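Local coordinates for gram-negative insecticidal protein (PDB 6FBM) that is an insecticidal toxin of the MACPF and beta-tripod families, and probably acts by forming pores in membranes of its target insects, at residues 243-248 with 259-264. Residues are numbered along the deposited sequence; the frame is centred on the assembly and turned at random.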
ATOM      1  N   PRO A 243       0.711   5.158 -18.040  1.00 26.36           N
ATOM      2  CA  PRO A 243       1.868   5.283 -18.919  1.00 24.82           C
ATOM      3  C   PRO A 243       2.533   3.938 -19.191  1.00 22.91           C
ATOM      4  O   PRO A 243       2.314   2.975 -18.468  1.00 22.34           O
ATOM      5  CB  PRO A 243       2.803   6.218 -18.137  1.00 26.24           C
ATOM      6  CG  PRO A 243       2.486   5.954 -16.703  1.00 26.89           C
ATOM      7  CD  PRO A 243       1.022   5.570 -16.658  1.00 27.40           C
ATOM      8  N   GLY A 244       3.319   3.888 -20.258  1.00 21.96           N
ATOM      9  CA  GLY A 244       4.080   2.701 -20.626  1.00 19.89           C
ATOM     10  C   GLY A 244       3.251   1.536 -21.117  1.00 19.10           C
ATOM     11  O   GLY A 244       3.689   0.385 -21.049  1.00 18.29           O
ATOM     12  N   MET A 245       2.060   1.823 -21.644  1.00 18.89           N
ATOM     13  CA  MET A 245       1.200   0.774 -22.179  1.00 19.28           C
ATOM     14  C   MET A 245       1.281   0.648 -23.679  1.00 19.83           C
ATOM     15  O   MET A 245       0.849  -0.358 -24.214  1.00 19.94           O
ATOM     16  CB  MET A 245      -0.242   1.020 -21.773  1.00 18.87           C
ATOM     17  CG  MET A 245      -0.444   1.073 -20.271  1.00 19.33           C
ATOM     18  SD  MET A 245      -0.008  -0.508 -19.505  1.00 20.65           S
ATOM     19  CE  MET A 245      -1.492  -1.401 -19.816  1.00 19.79           C
ATOM     20  N   THR A 246       1.828   1.639 -24.374  1.00 20.98           N
ATOM     21  CA  THR A 246       1.670   1.647 -25.805  1.00 21.96           C
ATOM     22  C   THR A 246       2.510   0.573 -26.465  1.00 24.38           C
ATOM     23  O   THR A 246       2.065  -0.005 -27.452  1.00 24.54           O
ATOM     24  CB  THR A 246       1.941   3.020 -26.419  1.00 20.72           C
ATOM     25  OG1 THR A 246       3.261   3.419 -26.123  1.00 21.16           O
ATOM     26  CG2 THR A 246       0.956   4.058 -25.860  1.00 20.25           C
ATOM     27  N   ASP A 247       3.696   0.282 -25.921  1.00 27.33           N
ATOM     28  CA  ASP A 247       4.551  -0.788 -26.467  1.00 30.27           C
ATOM     29  C   ASP A 247       3.862  -2.153 -26.445  1.00 31.34           C
ATOM     30  O   ASP A 247       3.867  -2.866 -27.453  1.00 30.80           O
ATOM     31  CB  ASP A 247       5.951  -0.830 -25.841  1.00 32.48           C
ATOM     32  CG  ASP A 247       7.000  -0.097 -26.729  1.00 38.14           C
ATOM     33  OD1 ASP A 247       7.209  -0.555 -27.878  1.00 46.19           O
ATOM     34  OD2 ASP A 247       7.595   0.946 -26.340  1.00 34.39           O
ATOM     35  N   ARG A 248       3.225  -2.495 -25.335  1.00 31.67           N
ATOM     36  CA  ARG A 248       2.450  -3.748 -25.270  1.00 33.58           C
ATOM     37  C   ARG A 248       1.221  -3.750 -26.205  1.00 31.88           C
ATOM     38  O   ARG A 248       0.892  -4.797 -26.779  1.00 30.16           O
ATOM     39  CB  ARG A 248       1.998  -4.046 -23.828  1.00 36.69           C
ATOM     40  CG  ARG A 248       2.842  -5.030 -23.018  1.00 40.64           C
ATOM     41  CD  ARG A 248       1.960  -5.720 -21.962  1.00 43.06           C
ATOM     42  NE  ARG A 248       1.819  -4.918 -20.729  1.00 44.71           N
ATOM     43  CZ  ARG A 248       0.754  -4.891 -19.923  1.00 45.87           C
ATOM     44  NH1 ARG A 248      -0.326  -5.649 -20.149  1.00 46.77           N
ATOM     45  NH2 ARG A 248       0.805  -4.128 -18.828  1.00 45.61           N
ATOM     46  N   PHE A 259      -4.557  -2.987 -23.837  1.00 20.89           N
ATOM     47  CA  PHE A 259      -5.421  -1.879 -24.182  1.00 19.69           C
ATOM     48  C   PHE A 259      -6.545  -1.734 -23.154  1.00 21.01           C
ATOM     49  O   PHE A 259      -6.842  -0.612 -22.733  1.00 21.98           O
ATOM     50  CB  PHE A 259      -5.989  -2.027 -25.561  1.00 18.07           C
ATOM     51  CG  PHE A 259      -7.125  -1.068 -25.835  1.00 16.85           C
ATOM     52  CD1 PHE A 259      -6.858   0.243 -26.224  1.00 15.81           C
ATOM     53  CD2 PHE A 259      -8.472  -1.496 -25.736  1.00 15.48           C
ATOM     54  CE1 PHE A 259      -7.880   1.095 -26.501  1.00 15.07           C
ATOM     55  CE2 PHE A 259      -9.493  -0.628 -25.983  1.00 15.23           C
ATOM     56  CZ  PHE A 259      -9.199   0.685 -26.360  1.00 15.10           C
ATOM     57  N   SER A 260      -7.186  -2.841 -22.760  1.00 20.89           N
ATOM     58  CA  SER A 260      -8.282  -2.772 -21.796  1.00 22.37           C
ATOM     59  C   SER A 260      -7.778  -2.286 -20.431  1.00 23.08           C
ATOM     60  O   SER A 260      -8.529  -1.646 -19.700  1.00 24.71           O
ATOM     61  CB  SER A 260      -9.027  -4.098 -21.653  1.00 22.78           C
ATOM     62  OG  SER A 260      -8.203  -4.959 -20.929  1.00 23.67           O
ATOM     63  N   GLN A 261      -6.521  -2.563 -20.094  1.00 24.13           N
ATOM     64  CA  GLN A 261      -5.939  -1.999 -18.874  1.00 25.60           C
ATOM     65  C   GLN A 261      -5.786  -0.481 -18.959  1.00 24.40           C
ATOM     66  O   GLN A 261      -6.064   0.221 -17.999  1.00 26.65           O
ATOM     67  CB  GLN A 261      -4.569  -2.618 -18.561  1.00 27.59           C
ATOM     68  CG  GLN A 261      -4.598  -3.949 -17.844  1.00 29.17           C
ATOM     69  CD  GLN A 261      -3.201  -4.532 -17.689  1.00 31.44           C
ATOM     70  OE1 GLN A 261      -2.236  -3.822 -17.421  1.00 33.69           O
ATOM     71  NE2 GLN A 261      -3.104  -5.849 -17.827  1.00 34.96           N
ATOM     72  N   TRP A 262      -5.310   0.004 -20.103  1.00 22.42           N
ATOM     73  CA  TRP A 262      -5.201   1.435 -20.375  1.00 20.52           C
ATOM     74  C   TRP A 262      -6.594   2.077 -20.358  1.00 19.52           C
ATOM     75  O   TRP A 262      -6.797   3.069 -19.705  1.00 19.92           O
ATOM     76  CB  TRP A 262      -4.467   1.669 -21.705  1.00 19.46           C
ATOM     77  CG  TRP A 262      -4.363   3.081 -22.104  1.00 17.90           C
ATOM     78  CD1 TRP A 262      -3.348   3.938 -21.801  1.00 17.02           C
ATOM     79  CD2 TRP A 262      -5.284   3.803 -22.893  1.00 16.56           C
ATOM     80  NE1 TRP A 262      -3.594   5.167 -22.359  1.00 16.38           N
ATOM     81  CE2 TRP A 262      -4.782   5.106 -23.031  1.00 16.10           C
ATOM     82  CE3 TRP A 262      -6.492   3.477 -23.488  1.00 16.30           C
ATOM     83  CZ2 TRP A 262      -5.457   6.097 -23.737  1.00 16.44           C
ATOM     84  CZ3 TRP A 262      -7.178   4.480 -24.214  1.00 16.43           C
ATOM     85  CH2 TRP A 262      -6.649   5.764 -24.325  1.00 16.46           C
ATOM     86  N   ALA A 263      -7.556   1.463 -21.016  1.00 19.52           N
ATOM     87  CA  ALA A 263      -8.933   1.982 -21.065  1.00 20.79           C
ATOM     88  C   ALA A 263      -9.604   2.069 -19.707  1.00 21.85           C
ATOM     89  O   ALA A 263     -10.230   3.095 -19.404  1.00 21.41           O
ATOM     90  CB  ALA A 263      -9.795   1.169 -22.009  1.00 20.27           C
ATOM     91  N   GLU A 264      -9.494   1.023 -18.888  1.00 23.90           N
ATOM     92  CA  GLU A 264     -10.076   1.056 -17.535  1.00 26.79           C
ATOM     93  C   GLU A 264      -9.264   1.950 -16.563  1.00 24.77           C
ATOM     94  O   GLU A 264      -9.789   2.389 -15.560  1.00 26.97           O
ATOM     95  CB  GLU A 264     -10.300  -0.365 -16.980  1.00 30.85           C
ATOM     96  CG  GLU A 264      -9.035  -1.103 -16.511  1.00 36.94           C
ATOM     97  CD  GLU A 264      -9.221  -2.611 -16.264  1.00 43.07           C
ATOM     98  OE1 GLU A 264      -8.232  -3.366 -16.484  1.00 43.40           O
ATOM     99  OE2 GLU A 264     -10.345  -3.022 -15.859  1.00 46.61           O
TER
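M245 reaches across to helix 255-269 with its terminal methyl, CE lying 3.5 Å from both CB and OE1 of Q261. The thioether chain bends at both chi2 and chi3, which brings CE toward the helix backbone, 4.1 Å from N of W262. Nearer its root, M245 CB lies against the indole, 4.3 Å from CD1 of W262, in an oblique approach. Beside the methionine methyl, R248 and Q261 cross at about a right angle. NH2 of R248 gives OE1 of Q261 a weak hydrogen bond, long at 3.4 Å though fairly straight (160°), with the oxygen at the guanidinium edge and near its plane. The amide plane is turned 57° from the guanidinium, and the glutamine chain, extended beyond CG, carries OE1 to meet both the arginine and the M245 methyl. The contact joins helix 246-250 and the turn leading into it to the next helix, 255-269, within the MACPF domain, where they follow strand 232-239 and lie against its antiparallel sheet. On that sheet side the buried W262 rests on A238 and L181, packs edge-to-face with H128 and hydrogen-bonds through NE1 to O of G240, which restrains the indole's rotation. T246 packs on L236 and A238 of strand 232-239, while R248 also touches A258 on the longer helix.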